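Local coordinates for protein iota-carrageenase (Alteromonas sp., PDB 1H80) that hydrolyses the beta-1,4 linkages within iota-carrageenan, a sulfated galactan of red algal cell walls, with inversion of anomeric configuration, at residues S2-Y6 and V261-N265; S74-V80 and V108-Q114; S243-A247 and N363-K367; Q368-F374 and Y399-L404. All blocks are in the same frame, centred on the assembly; numbering follows the deposited sequence.

Contact 1: residues S2-Y6 and V261-N265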
# COMPACT_ATOMS: atom_id res chain seq x y z
N SER A 2 18.86 -16.86 7.53
CA SER A 2 18.79 -16.84 6.08
C SER A 2 17.31 -16.83 5.73
O SER A 2 16.53 -17.57 6.33
CB SER A 2 19.46 -18.09 5.50
OG SER A 2 18.83 -19.26 5.99
N PRO A 3 16.90 -16.00 4.77
CA PRO A 3 15.48 -15.96 4.42
C PRO A 3 14.94 -17.29 3.90
O PRO A 3 15.67 -18.09 3.32
CB PRO A 3 15.42 -14.86 3.36
CG PRO A 3 16.75 -14.98 2.68
CD PRO A 3 17.70 -15.16 3.85
N LYS A 4 13.66 -17.52 4.15
CA LYS A 4 12.99 -18.73 3.70
C LYS A 4 12.85 -18.61 2.19
O LYS A 4 12.69 -17.51 1.67
CB LYS A 4 11.60 -18.85 4.33
CG LYS A 4 11.61 -18.83 5.85
CD LYS A 4 10.20 -18.79 6.41
CE LYS A 4 9.47 -17.53 5.97
NZ LYS A 4 8.07 -17.48 6.49
N THR A 5 12.93 -19.74 1.48
CA THR A 5 12.81 -19.72 0.03
C THR A 5 11.39 -20.08 -0.39
O THR A 5 10.59 -20.55 0.42
CB THR A 5 13.78 -20.72 -0.64
OG1 THR A 5 13.51 -22.04 -0.15
CG2 THR A 5 15.22 -20.34 -0.35
N TYR A 6 11.09 -19.86 -1.66
CA TYR A 6 9.77 -20.16 -2.18
C TYR A 6 9.82 -20.13 -3.70
O TYR A 6 10.79 -19.67 -4.29
CB TYR A 6 8.75 -19.13 -1.68
CG TYR A 6 9.14 -17.71 -1.98
CD1 TYR A 6 9.03 -17.19 -3.27
CD2 TYR A 6 9.69 -16.89 -0.99
CE1 TYR A 6 9.45 -15.90 -3.57
CE2 TYR A 6 10.12 -15.60 -1.28
CZ TYR A 6 10.00 -15.11 -2.57
OH TYR A 6 10.45 -13.85 -2.87
N VAL A 261 5.58 -12.43 8.33
CA VAL A 261 5.89 -11.68 7.12
C VAL A 261 7.39 -11.72 6.89
O VAL A 261 8.17 -11.53 7.83
CB VAL A 261 5.47 -10.19 7.24
CG1 VAL A 261 5.83 -9.44 5.96
CG2 VAL A 261 3.99 -10.08 7.53
N GLN A 262 7.80 -11.99 5.66
CA GLN A 262 9.21 -11.99 5.33
C GLN A 262 9.42 -11.04 4.17
O GLN A 262 8.73 -11.13 3.15
CB GLN A 262 9.71 -13.37 4.94
CG GLN A 262 11.15 -13.34 4.46
CD GLN A 262 11.69 -14.70 4.11
OE1 GLN A 262 11.99 -15.51 5.00
NE2 GLN A 262 11.80 -14.98 2.82
N VAL A 263 10.36 -10.13 4.33
CA VAL A 263 10.66 -9.16 3.29
C VAL A 263 12.14 -9.22 2.97
O VAL A 263 12.98 -9.28 3.87
CB VAL A 263 10.31 -7.72 3.73
CG1 VAL A 263 10.53 -6.76 2.57
CG2 VAL A 263 8.88 -7.65 4.20
N THR A 264 12.47 -9.21 1.68
CA THR A 264 13.86 -9.23 1.26
C THR A 264 14.09 -8.14 0.23
O THR A 264 13.21 -7.86 -0.59
CB THR A 264 14.26 -10.59 0.64
OG1 THR A 264 13.43 -10.87 -0.49
CG2 THR A 264 14.12 -11.71 1.66
N ASN A 265 15.26 -7.52 0.30
CA ASN A 265 15.65 -6.48 -0.65
C ASN A 265 14.73 -5.27 -0.63
O ASN A 265 13.88 -5.10 -1.51
CB ASN A 265 15.73 -7.07 -2.05
CG ASN A 265 16.29 -6.10 -3.06
OD1 ASN A 265 16.82 -5.04 -2.70
ND2 ASN A 265 16.18 -6.44 -4.34
O HOH W 1 8.35 -14.67 8.50
O HOH W 2 12.43 -13.32 -1.05
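On the outer surface of the parallel beta-helix, the N-terminal loop at Lys-4 is pinned to strand 261-269 by the carboxamide of Gln-262. OE1 of Gln-262 accepts from Lys-4 N at 2.7 Å, while NE2 of Gln-262 donates to Lys-4 O at 2.9 Å. The second bond is almost straight (170°) and meets a lone pair in the carbonyl plane; the first arrives somewhat tilted. A side-chain amide thus imitates a backbone peptide, pairing with both polar groups of one residue. The main chain of Gln-262 is itself bonded to strand 231-243 of the adjacent coil, and with CG anti to the backbone N (chi1 174°) the extended side chain carries its amide out to the loop. Around it, Pro-3 CB rests 3.7 Å from Gln-262 NE2, and Lys-4, bent at chi3, brings CE to 3.4 Å from Gln-262 OE1. A leucine in place of Gln-262 would probably leave Lys-4 N and O without these partners and the loop less firmly tethered. Further along, a water joins Tyr-6 OH to Thr-264 OG1, lying 2.7 Å from each; that OG1 is also hydrogen-bonded to Asp-238.

Contact 2: residues S74-V80 and V108-Q114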
# COMPACT_ATOMS: atom_id res chain seq x y z
N SER A 74 -14.09 -15.29 -12.20
CA SER A 74 -13.24 -16.47 -12.25
C SER A 74 -12.80 -16.91 -13.63
O SER A 74 -13.54 -16.80 -14.61
CB SER A 74 -13.95 -17.64 -11.58
OG SER A 74 -14.23 -17.36 -10.22
N ASN A 75 -11.58 -17.43 -13.67
CA ASN A 75 -10.97 -17.96 -14.88
C ASN A 75 -10.82 -16.98 -16.02
O ASN A 75 -10.85 -17.36 -17.19
CB ASN A 75 -11.74 -19.20 -15.32
CG ASN A 75 -11.76 -20.27 -14.25
OD1 ASN A 75 -10.71 -20.71 -13.77
ND2 ASN A 75 -12.96 -20.70 -13.86
N VAL A 76 -10.65 -15.71 -15.67
CA VAL A 76 -10.45 -14.66 -16.65
C VAL A 76 -9.01 -14.20 -16.51
O VAL A 76 -8.55 -13.88 -15.41
CB VAL A 76 -11.39 -13.47 -16.41
CG1 VAL A 76 -11.07 -12.35 -17.38
CG2 VAL A 76 -12.84 -13.92 -16.59
N HIS A 77 -8.30 -14.19 -17.63
CA HIS A 77 -6.90 -13.80 -17.63
C HIS A 77 -6.71 -12.69 -18.64
O HIS A 77 -6.77 -12.90 -19.85
CB HIS A 77 -6.06 -15.03 -17.96
CG HIS A 77 -6.23 -16.11 -16.94
ND1 HIS A 77 -5.51 -16.15 -15.77
CD2 HIS A 77 -7.14 -17.12 -16.85
CE1 HIS A 77 -5.97 -17.12 -15.00
NE2 HIS A 77 -6.96 -17.72 -15.64
N ILE A 78 -6.51 -11.49 -18.10
CA ILE A 78 -6.35 -10.31 -18.92
C ILE A 78 -4.90 -9.98 -19.20
O ILE A 78 -4.06 -9.97 -18.30
CB ILE A 78 -7.03 -9.10 -18.24
CG1 ILE A 78 -8.53 -9.39 -18.09
CG2 ILE A 78 -6.80 -7.83 -19.04
CD1 ILE A 78 -9.28 -8.36 -17.28
N ARG A 79 -4.61 -9.74 -20.48
CA ARG A 79 -3.27 -9.37 -20.90
C ARG A 79 -3.41 -8.03 -21.59
O ARG A 79 -4.30 -7.83 -22.41
CB ARG A 79 -2.68 -10.43 -21.84
CG ARG A 79 -2.37 -11.74 -21.12
CD ARG A 79 -1.34 -11.52 -20.01
NE ARG A 79 -1.06 -12.73 -19.24
CZ ARG A 79 -1.80 -13.18 -18.22
NH1 ARG A 79 -2.89 -12.52 -17.81
NH2 ARG A 79 -1.44 -14.29 -17.60
N VAL A 80 -2.53 -7.11 -21.23
CA VAL A 80 -2.60 -5.75 -21.76
C VAL A 80 -1.39 -5.38 -22.60
O VAL A 80 -0.25 -5.53 -22.16
CB VAL A 80 -2.72 -4.76 -20.59
CG1 VAL A 80 -3.01 -3.37 -21.12
CG2 VAL A 80 -3.81 -5.22 -19.63
N VAL A 108 -14.16 -14.95 -6.69
CA VAL A 108 -13.29 -15.09 -7.85
C VAL A 108 -12.16 -16.07 -7.59
O VAL A 108 -11.50 -16.01 -6.56
CB VAL A 108 -12.68 -13.73 -8.25
CG1 VAL A 108 -11.74 -13.91 -9.45
CG2 VAL A 108 -13.78 -12.74 -8.58
N ARG A 109 -11.94 -16.97 -8.54
CA ARG A 109 -10.89 -17.96 -8.43
C ARG A 109 -10.17 -18.04 -9.77
O ARG A 109 -10.81 -18.02 -10.82
CB ARG A 109 -11.47 -19.33 -8.09
CG ARG A 109 -12.22 -19.40 -6.75
CD ARG A 109 -11.28 -19.23 -5.57
NE ARG A 109 -11.96 -19.35 -4.28
CZ ARG A 109 -12.42 -18.33 -3.56
NH1 ARG A 109 -12.27 -17.08 -3.99
NH2 ARG A 109 -13.01 -18.55 -2.39
N ASN A 110 -8.84 -18.13 -9.73
CA ASN A 110 -8.02 -18.24 -10.94
C ASN A 110 -8.19 -17.01 -11.81
O ASN A 110 -8.90 -17.02 -12.82
CB ASN A 110 -8.42 -19.48 -11.73
CG ASN A 110 -8.56 -20.70 -10.85
OD1 ASN A 110 -7.75 -20.92 -9.95
ND2 ASN A 110 -9.59 -21.49 -11.11
N PHE A 111 -7.50 -15.94 -11.43
CA PHE A 111 -7.61 -14.69 -12.14
C PHE A 111 -6.25 -14.04 -12.34
O PHE A 111 -5.40 -14.10 -11.46
CB PHE A 111 -8.51 -13.74 -11.34
CG PHE A 111 -8.47 -12.33 -11.81
CD1 PHE A 111 -9.18 -11.94 -12.94
CD2 PHE A 111 -7.67 -11.39 -11.16
CE1 PHE A 111 -9.10 -10.63 -13.41
CE2 PHE A 111 -7.58 -10.08 -11.63
CZ PHE A 111 -8.29 -9.71 -12.76
N SER A 112 -6.03 -13.42 -13.49
CA SER A 112 -4.77 -12.72 -13.69
C SER A 112 -5.00 -11.48 -14.55
O SER A 112 -5.92 -11.43 -15.38
CB SER A 112 -3.70 -13.63 -14.31
OG SER A 112 -3.97 -13.96 -15.66
N PHE A 113 -4.19 -10.46 -14.30
CA PHE A 113 -4.26 -9.18 -15.02
C PHE A 113 -2.79 -8.84 -15.14
O PHE A 113 -2.14 -8.47 -14.17
CB PHE A 113 -5.00 -8.15 -14.17
CG PHE A 113 -5.43 -6.94 -14.93
CD1 PHE A 113 -4.50 -6.07 -15.49
CD2 PHE A 113 -6.78 -6.65 -15.09
CE1 PHE A 113 -4.91 -4.94 -16.19
CE2 PHE A 113 -7.20 -5.52 -15.79
CZ PHE A 113 -6.26 -4.67 -16.34
N GLN A 114 -2.25 -8.96 -16.35
CA GLN A 114 -0.83 -8.71 -16.55
C GLN A 114 -0.49 -7.93 -17.80
O GLN A 114 -1.04 -8.17 -18.87
CB GLN A 114 -0.10 -10.06 -16.56
CG GLN A 114 1.41 -9.98 -16.60
CD GLN A 114 2.05 -11.33 -16.35
OE1 GLN A 114 1.69 -12.03 -15.41
NE2 GLN A 114 3.00 -11.70 -17.20
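Arg-79 reaches back from strand 76-80 to Ser-112 on strand 111-115, its neighbour in the next coil of the parallel beta-helix. Its CB lies 4.1 Å from Gln-114 O, and CD moves in to 3.6 Å from the same oxygen. The bend at chi2 (-61°) then folds the guanidinium over the neighbouring strand, NE and CZ lying above Gln-114 CB, which covers one face of the group. At the tip, NH1 and NH2 both donate end-on to Ser-112 OG, NH1 at 2.8 Å, with the oxygen exactly in the guanidinium plane. NH1 also donates to Ile-78 O, from above that carbonyl's plane. Ser-112 OG has another partner in His-77 ND1, 2.7 Å away at the imidazole edge, so three side-chain nitrogens gather on one hydroxyl. A methionine in place of Arg-79 has no N-H to offer, and Ser-112 OG would probably be set freer to turn, with His-77 ND1 still beside it. At the corner of the coil, Asn-110 ND2 donates to Asn-75 OD1 at 3.0 Å, and Asn-110 OD1 in turn accepts a hydrogen bond from Asn-142 ND2. The opposite face of the sheet is apolar: Phe-113, which also meets Phe-100 and Phe-135, receives Ile-78 CG2 over one ring face, 4.1 Å from the ring centroid and 13° off its normal.

Contact 3: residues S243-A247 and N363-K367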
# COMPACT_ATOMS: atom_id res chain seq x y z
N SER A 243 10.62 6.10 -3.00
CA SER A 243 11.36 7.27 -3.47
C SER A 243 10.52 8.48 -3.10
O SER A 243 9.31 8.51 -3.35
CB SER A 243 11.61 7.21 -4.98
OG SER A 243 10.40 7.19 -5.72
N LYS A 244 11.16 9.47 -2.48
CA LYS A 244 10.47 10.69 -2.07
C LYS A 244 9.19 10.41 -1.29
O LYS A 244 8.18 11.09 -1.46
CB LYS A 244 10.15 11.55 -3.29
CG LYS A 244 11.38 11.93 -4.11
CD LYS A 244 10.99 12.81 -5.29
CE LYS A 244 12.21 13.19 -6.11
NZ LYS A 244 11.85 14.05 -7.27
N GLY A 245 9.24 9.41 -0.42
CA GLY A 245 8.07 9.07 0.36
C GLY A 245 8.35 8.84 1.83
O GLY A 245 9.36 9.29 2.36
N LEU A 246 7.44 8.13 2.48
CA LEU A 246 7.56 7.82 3.90
C LEU A 246 8.46 6.62 4.14
O LEU A 246 9.40 6.68 4.93
CB LEU A 246 6.18 7.55 4.51
CG LEU A 246 5.19 8.71 4.60
CD1 LEU A 246 3.85 8.18 5.11
CD2 LEU A 246 5.73 9.78 5.53
N ALA A 247 8.15 5.52 3.46
CA ALA A 247 8.92 4.29 3.61
C ALA A 247 8.56 3.31 2.51
O ALA A 247 7.52 3.44 1.87
CB ALA A 247 8.62 3.65 4.96
N ASN A 363 14.11 15.14 -0.22
CA ASN A 363 12.68 15.23 -0.52
C ASN A 363 11.83 14.09 0.01
O ASN A 363 10.93 13.61 -0.68
CB ASN A 363 12.49 15.36 -2.03
CG ASN A 363 13.16 16.60 -2.58
OD1 ASN A 363 12.81 17.72 -2.19
ND2 ASN A 363 14.12 16.42 -3.47
N ALA A 364 12.10 13.67 1.24
CA ALA A 364 11.34 12.60 1.85
C ALA A 364 10.03 13.13 2.44
O ALA A 364 9.93 14.32 2.76
CB ALA A 364 12.16 11.95 2.95
N ASP A 365 9.03 12.26 2.56
CA ASP A 365 7.76 12.64 3.17
C ASP A 365 8.04 12.45 4.66
O ASP A 365 8.55 11.40 5.07
CB ASP A 365 6.62 11.70 2.76
CG ASP A 365 6.07 12.00 1.38
OD1 ASP A 365 6.12 13.17 0.95
OD2 ASP A 365 5.56 11.06 0.73
N LEU A 366 7.72 13.45 5.46
CA LEU A 366 7.97 13.37 6.89
C LEU A 366 6.73 13.72 7.70
O LEU A 366 5.95 14.57 7.30
CB LEU A 366 9.10 14.34 7.28
CG LEU A 366 10.44 14.13 6.58
CD1 LEU A 366 11.38 15.30 6.88
CD2 LEU A 366 11.05 12.82 7.05
N LYS A 367 6.57 13.05 8.83
CA LYS A 367 5.44 13.31 9.70
C LYS A 367 5.91 14.31 10.75
O LYS A 367 7.09 14.34 11.10
CB LYS A 367 4.97 12.02 10.38
CG LYS A 367 4.47 10.97 9.41
CD LYS A 367 3.28 11.46 8.59
CE LYS A 367 2.06 11.71 9.46
NZ LYS A 367 0.86 12.12 8.67
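Two first torsions bring Asp-365 and Leu-246 together: in Asp-365 (chi1 -79°) and in Leu-246 (chi1 -67°) CG stands anti to the carbonyl carbon, and the side chains meet at about a right angle. Leu-246 CD2 does the touching, 3.5 Å from Asp-365 CB and close to that residue's carbonyl oxygen; the same methyl also reaches Lys-367 CG. The carboxylate of Asp-365 lies against the loop backbone, OD2 coming within 3.2 Å of Gly-245 CA. Asp-365 OD2 and Lys-244 O, 3.4 Å apart, are both acceptors and do not bond to each other. The guanidinium of Arg-464 donates to Lys-244 O and forms a long, weak ion pair with OD2, while Gly-212 N gives OD2 a hydrogen bond; together they probably ease the approach of the two oxygens. The direct bond between the segments runs from Asp-365 N to Gly-245 O at 3.0 Å, with the donor above the carbonyl plane and off its lone pairs. One residue earlier, Lys-244 CA makes a CA-H...O contact with Asn-363 O at 3.3 Å, and the two side chains run alongside each other in the same direction. The 243-247 loop joins strand 231-243 to strand 250-252 of the beta-helix, whereas strand 364-366 pairs antiparallel with strand 399-401, and just before it Asn-363 OD1 is hydrogen-bonded to Arg-461 of the C-terminal helix 459-463.

Contact 4: residues Q368-F374 and Y399-L404; sequences QDQLDYF and YIGPSL
Leu-371 sets its CD1 methyl over the centre of the Tyr-399 ring, 3.6 Å from the centroid and only 3° off the normal, a CH-pi contact of nearly ideal placement. Its other branch, CD2, lies in the plane of the Phe-374 ring at the edge, so one leucine spans both aromatics. Phe-374 in turn receives Leu-404 CD2 over a face, 3.5 Å from the ring centroid and displaced toward the rim. At the edge of this ring, Phe-374 CZ is 3.3 Å from Pro-402 O, and it also packs on Pro-402 CD. The second methyl of Leu-404, CD1, sits 3.6 Å from Gln-370 CB. These contacts wrap residues 399-404 around the 368-374 segment in the elaboration that follows the short antiparallel strand 364-366, whose Leu-366 touches both Phe-374 and Leu-404. The polar end of the contact belongs to Gln-368: with CG anti to the backbone N (chi1 -168°) and the chain extended, NE2 of Gln-368 donates to Tyr-399 OH at 2.9 Å, and the hydroxyl lies in the amide plane. Tyr-451 O takes a further hydrogen bond from that hydroxyl, and Gln-368 NE2 also bonds Tyr-452 OH. The chemistry is therefore divided: methyls against ring faces hold the interior through dispersion, while the phenol oxygen, which accepts from Gln-368 NE2 and donates to Tyr-451 O, probably has its O-H direction fixed.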
# COMPACT_ATOMS: atom_id res chain seq x y z
N GLN A 368 5.00 15.13 11.25
CA GLN A 368 5.38 16.12 12.25
C GLN A 368 6.05 15.50 13.47
O GLN A 368 7.01 16.07 14.00
CB GLN A 368 4.16 16.92 12.69
CG GLN A 368 4.51 18.15 13.52
CD GLN A 368 3.28 18.91 13.96
OE1 GLN A 368 2.65 18.56 14.96
NE2 GLN A 368 2.93 19.94 13.21
N ASP A 369 5.56 14.35 13.93
CA ASP A 369 6.13 13.71 15.11
C ASP A 369 7.48 13.04 14.86
O ASP A 369 7.99 12.31 15.71
CB ASP A 369 5.14 12.70 15.72
CG ASP A 369 4.93 11.47 14.86
OD1 ASP A 369 5.50 11.38 13.75
OD2 ASP A 369 4.17 10.57 15.30
N GLN A 370 8.06 13.30 13.69
CA GLN A 370 9.37 12.75 13.34
C GLN A 370 10.39 13.88 13.21
O GLN A 370 11.59 13.64 13.25
CB GLN A 370 9.30 12.00 12.01
CG GLN A 370 8.35 10.82 11.99
CD GLN A 370 8.26 10.18 10.62
OE1 GLN A 370 8.30 10.87 9.60
NE2 GLN A 370 8.11 8.86 10.59
N LEU A 371 9.90 15.10 13.06
CA LEU A 371 10.77 16.26 12.88
C LEU A 371 11.80 16.49 13.98
O LEU A 371 12.88 17.01 13.72
CB LEU A 371 9.94 17.53 12.71
CG LEU A 371 9.02 17.60 11.49
CD1 LEU A 371 8.31 18.95 11.48
CD2 LEU A 371 9.84 17.41 10.21
N ASP A 372 11.46 16.10 15.21
CA ASP A 372 12.38 16.30 16.32
C ASP A 372 13.62 15.42 16.21
O ASP A 372 14.61 15.65 16.89
CB ASP A 372 11.66 16.04 17.64
CG ASP A 372 10.60 17.09 17.95
OD1 ASP A 372 10.42 18.03 17.14
OD2 ASP A 372 9.95 16.99 19.01
N TYR A 373 13.57 14.41 15.34
CA TYR A 373 14.73 13.55 15.18
C TYR A 373 15.84 14.22 14.38
O TYR A 373 16.91 13.64 14.19
CB TYR A 373 14.30 12.22 14.55
CG TYR A 373 13.48 11.38 15.49
CD1 TYR A 373 14.02 10.94 16.71
CD2 TYR A 373 12.16 11.05 15.20
CE1 TYR A 373 13.26 10.20 17.61
CE2 TYR A 373 11.39 10.31 16.09
CZ TYR A 373 11.95 9.89 17.30
OH TYR A 373 11.18 9.17 18.19
N PHE A 374 15.59 15.44 13.92
CA PHE A 374 16.61 16.18 13.17
C PHE A 374 17.57 16.84 14.15
O PHE A 374 18.60 17.39 13.74
CB PHE A 374 15.97 17.26 12.30
CG PHE A 374 15.44 16.75 10.99
CD1 PHE A 374 16.28 16.10 10.09
CD2 PHE A 374 14.11 16.94 10.65
CE1 PHE A 374 15.79 15.64 8.87
CE2 PHE A 374 13.61 16.49 9.43
CZ PHE A 374 14.45 15.84 8.54
N TYR A 399 5.27 16.96 5.89
CA TYR A 399 6.39 17.86 5.68
C TYR A 399 7.28 17.20 4.65
O TYR A 399 7.23 15.98 4.47
CB TYR A 399 7.20 18.07 6.96
CG TYR A 399 6.46 18.82 8.03
CD1 TYR A 399 5.51 18.18 8.83
CD2 TYR A 399 6.69 20.18 8.23
CE1 TYR A 399 4.79 18.88 9.79
CE2 TYR A 399 5.98 20.89 9.19
CZ TYR A 399 5.03 20.24 9.96
OH TYR A 399 4.32 20.94 10.90
N ILE A 400 8.09 18.00 3.96
CA ILE A 400 9.02 17.46 2.99
C ILE A 400 10.40 17.89 3.47
O ILE A 400 10.62 19.06 3.78
CB ILE A 400 8.78 18.01 1.57
CG1 ILE A 400 7.38 17.62 1.09
CG2 ILE A 400 9.84 17.47 0.62
CD1 ILE A 400 7.07 18.09 -0.32
N GLY A 401 11.32 16.94 3.55
CA GLY A 401 12.65 17.25 4.01
C GLY A 401 13.60 16.08 3.89
O GLY A 401 13.28 15.07 3.25
N PRO A 402 14.78 16.18 4.52
CA PRO A 402 15.79 15.12 4.48
C PRO A 402 15.34 13.79 5.08
O PRO A 402 14.49 13.75 5.97
CB PRO A 402 16.96 15.72 5.26
CG PRO A 402 16.75 17.21 5.12
CD PRO A 402 15.27 17.35 5.26
N SER A 403 15.94 12.72 4.58
CA SER A 403 15.67 11.38 5.07
C SER A 403 16.10 11.38 6.53
O SER A 403 17.04 12.07 6.90
CB SER A 403 16.49 10.36 4.30
OG SER A 403 16.14 10.37 2.93
N LEU A 404 15.42 10.59 7.36
CA LEU A 404 15.74 10.56 8.78
C LEU A 404 16.52 9.34 9.27
O LEU A 404 17.31 9.44 10.20
CB LEU A 404 14.46 10.70 9.61
CG LEU A 404 13.95 12.13 9.78
CD1 LEU A 404 12.56 12.12 10.38
CD2 LEU A 404 14.92 12.90 10.67

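Contacts 1 and 2 both involve strands of the parallel beta-helix, with centres 27 Å apart; along the chain contact 2 is nested inside the long loop that contact 1 closes, so the N-terminal segment runs back over coils built later. Contact 3 crosses contact 1 in sequence order, its centre 25 Å away, and joins a turn of the beta-helix to strand 364-366. Contact 4 follows directly, centred only 9 Å from contact 3, since strands 364-366 and 399-401 are antiparallel neighbours. Contacts 2 and 4 lie on opposite sides of the chain's centre, 42 Å apart: one shows regular coil stacking, the other the irregular elaboration built onto the beta-helix.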